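Local coordinates for triphenylmethane reductase (Citrobacter sp., PDB 2JL1), which probably uses NADPH to reduce triphenylmethane dyes, a reaction of interest for bioremediation, and belongs to the NmrA-like group of Rossmann-fold proteins, at residues Ile251-Ala254 and Ile255-Glu259; Glu242-Thr245 and Glu246-Ala250; Glu189-Asn193 and Lys194-Leu198; Leu209-Ile212 and Leu213-Ser217. All blocks are in the same frame, centred on the assembly; numbering follows the deposited sequence.

Contact 1: residues Ile251-Ala254 and Ile255-Glu259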
loop_
_atom_site.group_PDB
_atom_site.type_symbol
_atom_site.label_atom_id
_atom_site.label_comp_id
_atom_site.label_asym_id
_atom_site.label_seq_id
_atom_site.Cartn_x
_atom_site.Cartn_y
_atom_site.Cartn_z
ATOM N N ILE A 251 0.991 -22.522 -3.381
ATOM C CA ILE A 251 -0.307 -22.302 -2.730
ATOM C C ILE A 251 -0.579 -23.467 -1.759
ATOM O O ILE A 251 -1.056 -23.248 -0.645
ATOM C CB ILE A 251 -1.441 -22.126 -3.786
ATOM C CG1 ILE A 251 -1.352 -20.718 -4.414
ATOM C CG2 ILE A 251 -2.822 -22.305 -3.163
ATOM C CD1 ILE A 251 -2.259 -20.531 -5.699
ATOM N N TYR A 252 -0.253 -24.695 -2.173
ATOM C CA TYR A 252 -0.409 -25.847 -1.280
ATOM C C TYR A 252 0.518 -25.704 -0.069
ATOM O O TYR A 252 0.144 -26.016 1.040
ATOM C CB TYR A 252 -0.067 -27.141 -2.008
ATOM C CG TYR A 252 -1.100 -27.644 -2.998
ATOM C CD1 TYR A 252 -2.470 -27.461 -2.791
ATOM C CD2 TYR A 252 -0.696 -28.383 -4.105
ATOM C CE1 TYR A 252 -3.411 -27.964 -3.695
ATOM C CE2 TYR A 252 -1.622 -28.898 -5.020
ATOM C CZ TYR A 252 -2.973 -28.679 -4.806
ATOM O OH TYR A 252 -3.867 -29.209 -5.691
ATOM N N ASP A 253 1.722 -25.202 -0.291
ATOM C CA ASP A 253 2.689 -25.054 0.807
ATOM C C ASP A 253 2.184 -24.012 1.818
ATOM O O ASP A 253 2.289 -24.212 3.024
ATOM C CB ASP A 253 4.086 -24.687 0.250
ATOM C CG ASP A 253 5.138 -24.578 1.340
ATOM O OD1 ASP A 253 5.545 -23.451 1.661
ATOM O OD2 ASP A 253 5.539 -25.612 1.896
ATOM N N ALA A 254 1.610 -22.918 1.329
ATOM C CA ALA A 254 1.079 -21.882 2.213
ATOM C C ALA A 254 -0.068 -22.497 3.023
ATOM O O ALA A 254 -0.160 -22.303 4.226
ATOM C CB ALA A 254 0.588 -20.652 1.381
ATOM N N ILE A 255 -0.915 -23.265 2.341
ATOM C CA ILE A 255 -2.012 -23.974 2.999
ATOM C C ILE A 255 -1.476 -24.907 4.099
ATOM O O ILE A 255 -1.998 -24.871 5.227
ATOM C CB ILE A 255 -2.943 -24.704 1.977
ATOM C CG1 ILE A 255 -3.767 -23.685 1.173
ATOM C CG2 ILE A 255 -3.906 -25.705 2.701
ATOM C CD1 ILE A 255 -4.440 -24.331 -0.061
ATOM N N SER A 256 -0.410 -25.686 3.808
ATOM C CA SER A 256 0.180 -26.558 4.831
ATOM C C SER A 256 0.670 -25.772 6.049
ATOM O O SER A 256 0.882 -26.365 7.094
ATOM C CB SER A 256 1.353 -27.364 4.295
ATOM O OG SER A 256 2.503 -26.553 4.167
ATOM N N LYS A 257 0.860 -24.455 5.894
ATOM C CA LYS A 257 1.353 -23.580 6.978
ATOM C C LYS A 257 0.253 -22.691 7.583
ATOM O O LYS A 257 0.554 -21.727 8.319
ATOM C CB LYS A 257 2.514 -22.704 6.456
ATOM C CG LYS A 257 3.795 -23.521 6.215
ATOM C CD LYS A 257 4.807 -22.804 5.327
ATOM C CE LYS A 257 6.058 -23.655 5.123
ATOM N NZ LYS A 257 6.908 -22.996 4.068
ATOM N N GLY A 258 -1.011 -23.007 7.285
ATOM C CA GLY A 258 -2.131 -22.325 7.909
ATOM C C GLY A 258 -2.653 -21.077 7.200
ATOM O O GLY A 258 -3.470 -20.350 7.763
ATOM N N GLU A 259 -2.194 -20.849 5.969
ATOM C CA GLU A 259 -2.568 -19.665 5.184
ATOM C C GLU A 259 -4.082 -19.486 5.040
ATOM O O GLU A 259 -4.572 -18.362 5.037
ATOM C CB GLU A 259 -1.906 -19.739 3.788
ATOM C CG GLU A 259 -2.385 -18.699 2.747
ATOM C CD GLU A 259 -1.835 -17.316 3.009
ATOM O OE1 GLU A 259 -0.897 -17.157 3.834
ATOM O OE2 GLU A 259 -2.375 -16.379 2.403
#

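Contact 2: residues Glu242-Thr245 and Glu246-Ala250. Unlike the reference sequence in segment 242-245: Thr245 (reference Ala).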
loop_
_atom_site.group_PDB
_atom_site.type_symbol
_atom_site.label_atom_id
_atom_site.label_comp_id
_atom_site.label_asym_id
_atom_site.label_seq_id
_atom_site.Cartn_x
_atom_site.Cartn_y
_atom_site.Cartn_z
ATOM N N GLU A 242 5.777 -25.284 -16.119
ATOM C CA GLU A 242 6.615 -25.038 -14.935
ATOM C C GLU A 242 6.295 -23.816 -14.062
ATOM O O GLU A 242 6.407 -23.918 -12.834
ATOM C CB GLU A 242 8.112 -25.090 -15.279
ATOM C CG GLU A 242 8.693 -26.517 -15.246
ATOM C CD GLU A 242 9.834 -26.766 -16.245
ATOM O OE1 GLU A 242 10.025 -25.947 -17.183
ATOM O OE2 GLU A 242 10.532 -27.801 -16.096
ATOM N N PRO A 243 5.932 -22.667 -14.674
ATOM C CA PRO A 243 5.468 -21.529 -13.875
ATOM C C PRO A 243 4.186 -21.799 -13.081
ATOM O O PRO A 243 4.140 -21.476 -11.898
ATOM C CB PRO A 243 5.213 -20.437 -14.924
ATOM C CG PRO A 243 6.025 -20.841 -16.093
ATOM C CD PRO A 243 5.986 -22.329 -16.109
ATOM N N PHE A 244 3.157 -22.360 -13.712
ATOM C CA PHE A 244 1.891 -22.619 -13.009
ATOM C C PHE A 244 2.040 -23.757 -11.987
ATOM O O PHE A 244 1.420 -23.740 -10.931
ATOM C CB PHE A 244 0.737 -22.895 -13.985
ATOM C CG PHE A 244 -0.631 -22.879 -13.335
ATOM C CD1 PHE A 244 -1.209 -21.675 -12.908
ATOM C CD2 PHE A 244 -1.344 -24.066 -13.145
ATOM C CE1 PHE A 244 -2.470 -21.656 -12.299
ATOM C CE2 PHE A 244 -2.605 -24.057 -12.543
ATOM C CZ PHE A 244 -3.168 -22.840 -12.116
ATOM N N THR A 245 2.888 -24.726 -12.298
ATOM C CA THR A 245 3.128 -25.840 -11.392
ATOM C C THR A 245 3.806 -25.370 -10.092
ATOM O O THR A 245 3.526 -25.874 -8.996
ATOM C CB THR A 245 3.923 -26.946 -12.090
ATOM O OG1 THR A 245 3.719 -28.175 -11.399
ATOM C CG2 THR A 245 5.394 -26.638 -12.110
ATOM N N GLU A 246 4.685 -24.383 -10.250
ATOM C CA GLU A 246 5.357 -23.712 -9.155
ATOM C C GLU A 246 4.367 -22.916 -8.317
ATOM O O GLU A 246 4.445 -22.957 -7.091
ATOM C CB GLU A 246 6.461 -22.796 -9.704
ATOM C CG GLU A 246 6.863 -21.646 -8.806
ATOM C CD GLU A 246 7.579 -22.087 -7.552
ATOM O OE1 GLU A 246 8.410 -23.023 -7.645
ATOM O OE2 GLU A 246 7.318 -21.479 -6.478
ATOM N N ILE A 247 3.449 -22.198 -8.972
ATOM C CA ILE A 247 2.429 -21.408 -8.274
ATOM C C ILE A 247 1.502 -22.318 -7.445
ATOM O O ILE A 247 1.173 -22.027 -6.294
ATOM C CB ILE A 247 1.536 -20.593 -9.266
ATOM C CG1 ILE A 247 2.371 -19.736 -10.232
ATOM C CG2 ILE A 247 0.494 -19.748 -8.494
ATOM C CD1 ILE A 247 3.101 -18.542 -9.611
ATOM N N THR A 248 1.091 -23.418 -8.054
ATOM C CA THR A 248 0.199 -24.372 -7.418
ATOM C C THR A 248 0.870 -25.007 -6.185
ATOM O O THR A 248 0.275 -25.057 -5.102
ATOM C CB THR A 248 -0.210 -25.436 -8.437
ATOM O OG1 THR A 248 -0.909 -24.784 -9.515
ATOM C CG2 THR A 248 -1.102 -26.501 -7.810
ATOM N N ALA A 249 2.100 -25.492 -6.356
ATOM C CA ALA A 249 2.856 -26.043 -5.224
ATOM C C ALA A 249 3.030 -24.990 -4.134
ATOM O O ALA A 249 3.047 -25.335 -2.950
ATOM C CB ALA A 249 4.197 -26.565 -5.663
ATOM N N ALA A 250 3.165 -23.713 -4.511
ATOM C CA ALA A 250 3.407 -22.682 -3.506
ATOM C C ALA A 250 2.133 -22.416 -2.710
ATOM O O ALA A 250 2.189 -22.124 -1.511
ATOM C CB ALA A 250 3.933 -21.394 -4.141
#

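Contact 3: residues Glu189-Asn193 and Lys194-Leu198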
loop_
_atom_site.group_PDB
_atom_site.type_symbol
_atom_site.label_atom_id
_atom_site.label_comp_id
_atom_site.label_asym_id
_atom_site.label_seq_id
_atom_site.Cartn_x
_atom_site.Cartn_y
_atom_site.Cartn_z
ATOM N N GLU A 189 -27.699 -0.504 1.050
ATOM C CA GLU A 189 -27.092 0.441 1.996
ATOM C C GLU A 189 -26.298 -0.259 3.085
ATOM O O GLU A 189 -26.476 -1.445 3.326
ATOM C CB GLU A 189 -28.194 1.238 2.702
ATOM C CG GLU A 189 -29.259 1.834 1.792
ATOM C CD GLU A 189 -28.926 3.250 1.327
ATOM O OE1 GLU A 189 -27.729 3.530 1.035
ATOM O OE2 GLU A 189 -29.877 4.076 1.242
ATOM N N GLY A 190 -25.442 0.494 3.765
ATOM C CA GLY A 190 -24.836 0.020 4.998
ATOM C C GLY A 190 -23.407 -0.492 4.956
ATOM O O GLY A 190 -22.847 -0.785 6.001
ATOM N N HIS A 191 -22.812 -0.583 3.769
ATOM C CA HIS A 191 -21.487 -1.211 3.613
ATOM C C HIS A 191 -20.349 -0.206 3.389
ATOM O O HIS A 191 -19.223 -0.583 3.044
ATOM C CB HIS A 191 -21.529 -2.249 2.483
ATOM C CG HIS A 191 -22.625 -3.252 2.641
ATOM N ND1 HIS A 191 -22.696 -4.109 3.718
ATOM C CD2 HIS A 191 -23.702 -3.530 1.869
ATOM C CE1 HIS A 191 -23.768 -4.871 3.602
ATOM N NE2 HIS A 191 -24.386 -4.551 2.483
ATOM N N GLU A 192 -20.652 1.074 3.597
ATOM C CA GLU A 192 -19.668 2.115 3.421
ATOM C C GLU A 192 -18.599 2.067 4.509
ATOM O O GLU A 192 -18.889 1.894 5.705
ATOM C CB GLU A 192 -20.327 3.484 3.332
ATOM C CG GLU A 192 -20.879 3.747 1.941
ATOM C CD GLU A 192 -21.991 4.769 1.928
ATOM O OE1 GLU A 192 -23.173 4.343 1.866
ATOM O OE2 GLU A 192 -21.688 5.993 1.982
ATOM N N ASN A 193 -17.355 2.184 4.070
ATOM C CA ASN A 193 -16.213 2.178 4.981
ATOM C C ASN A 193 -16.110 0.908 5.834
ATOM O O ASN A 193 -15.826 0.961 7.032
ATOM C CB ASN A 193 -16.226 3.450 5.832
ATOM C CG ASN A 193 -16.223 4.706 4.985
ATOM O OD1 ASN A 193 -16.903 5.692 5.309
ATOM N ND2 ASN A 193 -15.449 4.694 3.905
ATOM N N LYS A 194 -16.330 -0.238 5.198
ATOM C CA LYS A 194 -16.291 -1.543 5.893
ATOM C C LYS A 194 -15.343 -2.494 5.203
ATOM O O LYS A 194 -15.158 -2.409 3.987
ATOM C CB LYS A 194 -17.684 -2.187 5.888
ATOM C CG LYS A 194 -18.767 -1.354 6.513
ATOM C CD LYS A 194 -18.919 -1.642 7.970
ATOM C CE LYS A 194 -19.915 -0.688 8.592
ATOM N NZ LYS A 194 -21.322 -1.141 8.360
ATOM N N THR A 195 -14.743 -3.388 5.990
ATOM C CA THR A 195 -13.910 -4.472 5.488
ATOM C C THR A 195 -14.637 -5.765 5.856
ATOM O O THR A 195 -15.097 -5.919 6.995
ATOM C CB THR A 195 -12.453 -4.427 6.086
ATOM O OG1 THR A 195 -11.820 -3.183 5.734
ATOM C CG2 THR A 195 -11.586 -5.565 5.564
ATOM N N TYR A 196 -14.771 -6.673 4.881
ATOM C CA TYR A 196 -15.325 -7.997 5.125
ATOM C C TYR A 196 -14.285 -9.033 4.773
ATOM O O TYR A 196 -13.633 -8.921 3.739
ATOM C CB TYR A 196 -16.601 -8.234 4.281
ATOM C CG TYR A 196 -17.703 -7.284 4.619
ATOM C CD1 TYR A 196 -18.330 -7.328 5.864
ATOM C CD2 TYR A 196 -18.101 -6.309 3.711
ATOM C CE1 TYR A 196 -19.355 -6.402 6.203
ATOM C CE2 TYR A 196 -19.093 -5.399 4.026
ATOM C CZ TYR A 196 -19.719 -5.449 5.259
ATOM O OH TYR A 196 -20.706 -4.544 5.544
ATOM N N ASN A 197 -14.105 -10.030 5.631
ATOM C CA ASN A 197 -13.256 -11.176 5.279
ATOM C C ASN A 197 -14.191 -12.279 4.801
ATOM O O ASN A 197 -14.869 -12.903 5.598
ATOM C CB ASN A 197 -12.364 -11.596 6.464
ATOM C CG ASN A 197 -11.293 -10.564 6.794
ATOM O OD1 ASN A 197 -10.281 -10.405 6.077
ATOM N ND2 ASN A 197 -11.483 -9.880 7.910
ATOM N N LEU A 198 -14.262 -12.455 3.477
ATOM C CA LEU A 198 -15.254 -13.298 2.829
ATOM C C LEU A 198 -14.717 -14.714 2.618
ATOM O O LEU A 198 -14.139 -15.037 1.582
ATOM C CB LEU A 198 -15.755 -12.630 1.513
ATOM C CG LEU A 198 -16.368 -11.221 1.651
ATOM C CD1 LEU A 198 -16.661 -10.560 0.280
ATOM C CD2 LEU A 198 -17.662 -11.233 2.524
#

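Contact 4: residues Leu209-Ile212 and Leu213-Ser217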
loop_
_atom_site.group_PDB
_atom_site.type_symbol
_atom_site.label_atom_id
_atom_site.label_comp_id
_atom_site.label_asym_id
_atom_site.label_seq_id
_atom_site.Cartn_x
_atom_site.Cartn_y
_atom_site.Cartn_z
ATOM N N LEU A 209 -11.693 -33.687 0.975
ATOM C CA LEU A 209 -11.988 -33.606 -0.443
ATOM C C LEU A 209 -11.901 -34.969 -1.129
ATOM O O LEU A 209 -12.723 -35.276 -2.000
ATOM C CB LEU A 209 -11.039 -32.611 -1.154
ATOM C CG LEU A 209 -11.301 -32.386 -2.658
ATOM C CD1 LEU A 209 -12.760 -31.969 -2.909
ATOM C CD2 LEU A 209 -10.341 -31.330 -3.206
ATOM N N ALA A 210 -10.881 -35.755 -0.796
ATOM C CA ALA A 210 -10.733 -37.092 -1.410
ATOM C C ALA A 210 -11.895 -38.010 -1.009
ATOM O O ALA A 210 -12.374 -38.838 -1.822
ATOM C CB ALA A 210 -9.384 -37.716 -1.044
ATOM N N GLN A 211 -12.365 -37.852 0.225
ATOM C CA GLN A 211 -13.459 -38.685 0.757
ATOM C C GLN A 211 -14.745 -38.286 0.082
ATOM O O GLN A 211 -15.503 -39.147 -0.334
ATOM C CB GLN A 211 -13.582 -38.587 2.304
ATOM C CG GLN A 211 -14.874 -39.220 2.901
ATOM C CD GLN A 211 -14.920 -40.749 2.836
ATOM O OE1 GLN A 211 -13.883 -41.422 2.849
ATOM N NE2 GLN A 211 -16.138 -41.306 2.764
ATOM N N ILE A 212 -14.973 -36.985 -0.068
ATOM C CA ILE A 212 -16.123 -36.490 -0.815
ATOM C C ILE A 212 -16.088 -36.915 -2.286
ATOM O O ILE A 212 -17.109 -37.355 -2.816
ATOM C CB ILE A 212 -16.267 -34.940 -0.692
ATOM C CG1 ILE A 212 -16.715 -34.547 0.727
ATOM C CG2 ILE A 212 -17.247 -34.406 -1.697
ATOM C CD1 ILE A 212 -16.459 -33.069 1.046
ATOM N N LEU A 213 -14.937 -36.782 -2.953
ATOM C CA LEU A 213 -14.796 -37.257 -4.347
ATOM C C LEU A 213 -15.070 -38.767 -4.474
ATOM O O LEU A 213 -15.702 -39.222 -5.451
ATOM C CB LEU A 213 -13.397 -36.939 -4.869
ATOM C CG LEU A 213 -13.011 -36.942 -6.355
ATOM C CD1 LEU A 213 -14.066 -36.289 -7.243
ATOM C CD2 LEU A 213 -11.645 -36.248 -6.499
ATOM N N SER A 214 -14.555 -39.542 -3.522
ATOM C CA SER A 214 -14.865 -40.971 -3.408
ATOM C C SER A 214 -16.374 -41.250 -3.302
ATOM O O SER A 214 -16.907 -42.098 -4.027
ATOM C CB SER A 214 -14.152 -41.553 -2.183
ATOM O OG SER A 214 -12.748 -41.481 -2.348
ATOM N N GLU A 215 -17.057 -40.517 -2.415
ATOM C CA GLU A 215 -18.505 -40.656 -2.212
ATOM C C GLU A 215 -19.307 -40.342 -3.464
ATOM O O GLU A 215 -20.148 -41.132 -3.849
ATOM C CB GLU A 215 -19.006 -39.782 -1.051
ATOM C CG GLU A 215 -18.720 -40.372 0.318
ATOM C CD GLU A 215 -18.654 -39.332 1.430
ATOM O OE1 GLU A 215 -19.089 -38.172 1.223
ATOM O OE2 GLU A 215 -18.165 -39.682 2.531
ATOM N N VAL A 216 -19.020 -39.198 -4.089
ATOM C CA VAL A 216 -19.726 -38.720 -5.285
ATOM C C VAL A 216 -19.500 -39.629 -6.501
ATOM O O VAL A 216 -20.435 -39.920 -7.260
ATOM C CB VAL A 216 -19.310 -37.261 -5.629
ATOM C CG1 VAL A 216 -19.863 -36.814 -6.969
ATOM C CG2 VAL A 216 -19.809 -36.291 -4.558
ATOM N N SER A 217 -18.260 -40.068 -6.682
ATOM C CA SER A 217 -17.857 -40.755 -7.908
ATOM C C SER A 217 -17.957 -42.273 -7.807
ATOM O O SER A 217 -17.989 -42.966 -8.839
ATOM C CB SER A 217 -16.421 -40.379 -8.260
ATOM O OG SER A 217 -15.518 -41.090 -7.423
#

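Contact 1: residues Ile251-Ala254 and Ile255-Glu259
The carbonyl oxygen of Ala254 takes two backbone N-H groups where helix 242-256 ends. Lys257 N lies 2.9 Å from Ala254 O, and Glu259 N lies 3.0 Å from Ala254 O. The two donors come from opposite faces of the carbonyl plane. The Glu259 bond and a second one, Gly258 N to Ile255 O, make a Schellman motif. Gly258 has positive phi (90°) and is its C-prime residue.

Two polar side chains turn back on Asp253. The OG of Ser256 donates to Asp253 O at 2.6 Å. A chi1 of 76° sets this hydroxyl between its own backbone N and carbonyl carbon, which aims it at the preceding turn. The salt bridge lies further out: Lys257 NZ is 2.8 Å from Asp253 OD1, on the syn side of the carboxylate. The lysine chain is extended beyond CG and passes over Asp253 O on its way.

Apolar contacts are fewer. Ile251 CG2 is 4.0 Å from Ile255 CD1, and both isoleucines pack on Phe147 of helix 144-147. At the helix end, Ala254 CB is 3.6 Å from Glu259 CB. The carboxylate of Glu259 bonds to Tyr107 OH, Ser113 OG and Ile114 N.

Main-chain and hydroxyl donors thus satisfy carbonyls at the end of the helix. The lysine charge at this C-terminal end probably also suits the helix dipole.

Contact 2: residues Glu242-Thr245 and Glu246-Ala250
Thr248 reaches back to Phe244 within the first turns of helix 242-256, an alpha-helical i to i+4 contact. Its CB sits 3.4 Å from Phe244 O. From there OG1 points back toward the same carbonyl and donates to Phe244 O at 2.9 Å. With chi1 at -61° the hydroxyl stands beside its own backbone N, and both can reach the one carbonyl. Thr248 N is also 2.9 Å from Phe244 O, and the two donors arrive from opposite faces of the carbonyl plane.

Regular helical bonds run alongside, from Glu246 N to Glu242 O, from Ile247 N to Pro243 O and from Ala249 N to Thr245 O. Thr245 and Glu246 face helix 228-237. There Thr245, which differs from the reference sequence, bonds through OG1 to Lys232 O. Glu246 forms a salt bridge with Lys232 NZ. This pins the start of helix 242-256 to its neighbour.

The ring of Phe244, whose side chain is about 8 Å from the bound NADP, stands over the end of the threonine. Thr248 OG1 lies above one face, offset toward the rim, 3.5 Å from Phe244 CE2.

Contact 3: residues Glu189-Asn193 and Lys194-Leu198
Tyr196 OH and His191 ND1 are 2.7 Å apart, in the shortest polar bond between the loop 189-193 and the strand 194-198. Either atom could be the donor. The phenol oxygen meets the imidazole at its edge, in the ring plane. The two rings are turned steeply against each other, with their planes at 76°. A chi1 of -53° sets the histidine ring beside its own backbone N, where ND1 meets the phenol. The other ring nitrogen, His191 NE2, bonds to Glu188 OE1, so both nitrogens are engaged and the imidazole is held against rotation.

A second bond spans the turn from His191 to Lys194. Lys194 NZ donates to Gly190 O, on the residue just before that turn, at 2.8 Å, nearly in line with the carbonyl bond. The lysine chain bends at chi2 and again at chi4 and curls back over the turn. Its CG passes 3.3 Å from Glu192 O on the way. Gly190 itself has positive phi.

His191 and Tyr196 both touch Leu270 of helix 266-271. His191 O bonds to Thr136 OG1, and the strand pairs with Phe137 and Arg139 of strand 135-140.

The residues His191 to Lys194 form a type II beta turn. It ends the loop that leads from helix 175-186 into an outermost strand of the parallel sheet, the alpha-to-beta connection of a Rossmann fold.

Contact 4: residues Leu209-Ile212 and Leu213-Ser217
Ile212 and Val216 meet along helix 206-217 at the usual i to i+4 spacing. Ile212 CG2 is 4.3 Å from Val216 CG2. This is part of the packed side of the helix. Ile212 also lies on Leu277 and Lys278 of helix 277-285, and Leu213 presses on Ile161 of strand 160-163 and on Leu285.

Ser214 works at the boundary. Its OG donates to Ala210 O at 2.7 Å, and its backbone N bonds the same oxygen at 2.9 Å, from the opposite face of the carbonyl plane. The hydroxyl also takes the N-H of Val221, just beyond the helix end. It links the helix to the chain that leads into strand 222-225.

The solvent side is looser and polar. Gln211 and Glu215, both exposed, are joined by a single side-chain bond. Gln211 bends at chi2 (70°), which brings its amide over the following turn, while Glu215 is extended beyond CG. The other carboxylate oxygen, Glu215 OE1, forms a salt bridge with Lys278, so the glutamate ties to helix 277-285. The amide and carboxylate planes stand 69° apart. Gln211 NE2 donates nearly straight to Glu215 OE2 at 2.6 Å, on its anti side, tilted out of the carboxylate plane.

Overall arrangement
From the N terminus, contact 3 comes first. It braces the loop between helix 175-186 and strand 194-198, an edge strand of the seven-stranded Rossmann sheet. Contact 4 follows on helix 206-217, its centre about 36 Å from that of contact 3. That helix packs against strand 160-163 and helix 277-285. Contacts 2 and 1 share helix 242-256, one at its start and one at its end, with centres about 13 Å apart. Contact 2 ties to helix 228-237; contact 1 ends helix 242-256 and ties, through Glu259, to Tyr107 at the end of strand 101-107. All four are local and in series, so none nests or crosses. Contacts 2 and 3 lie on opposite sides of the chain's centre.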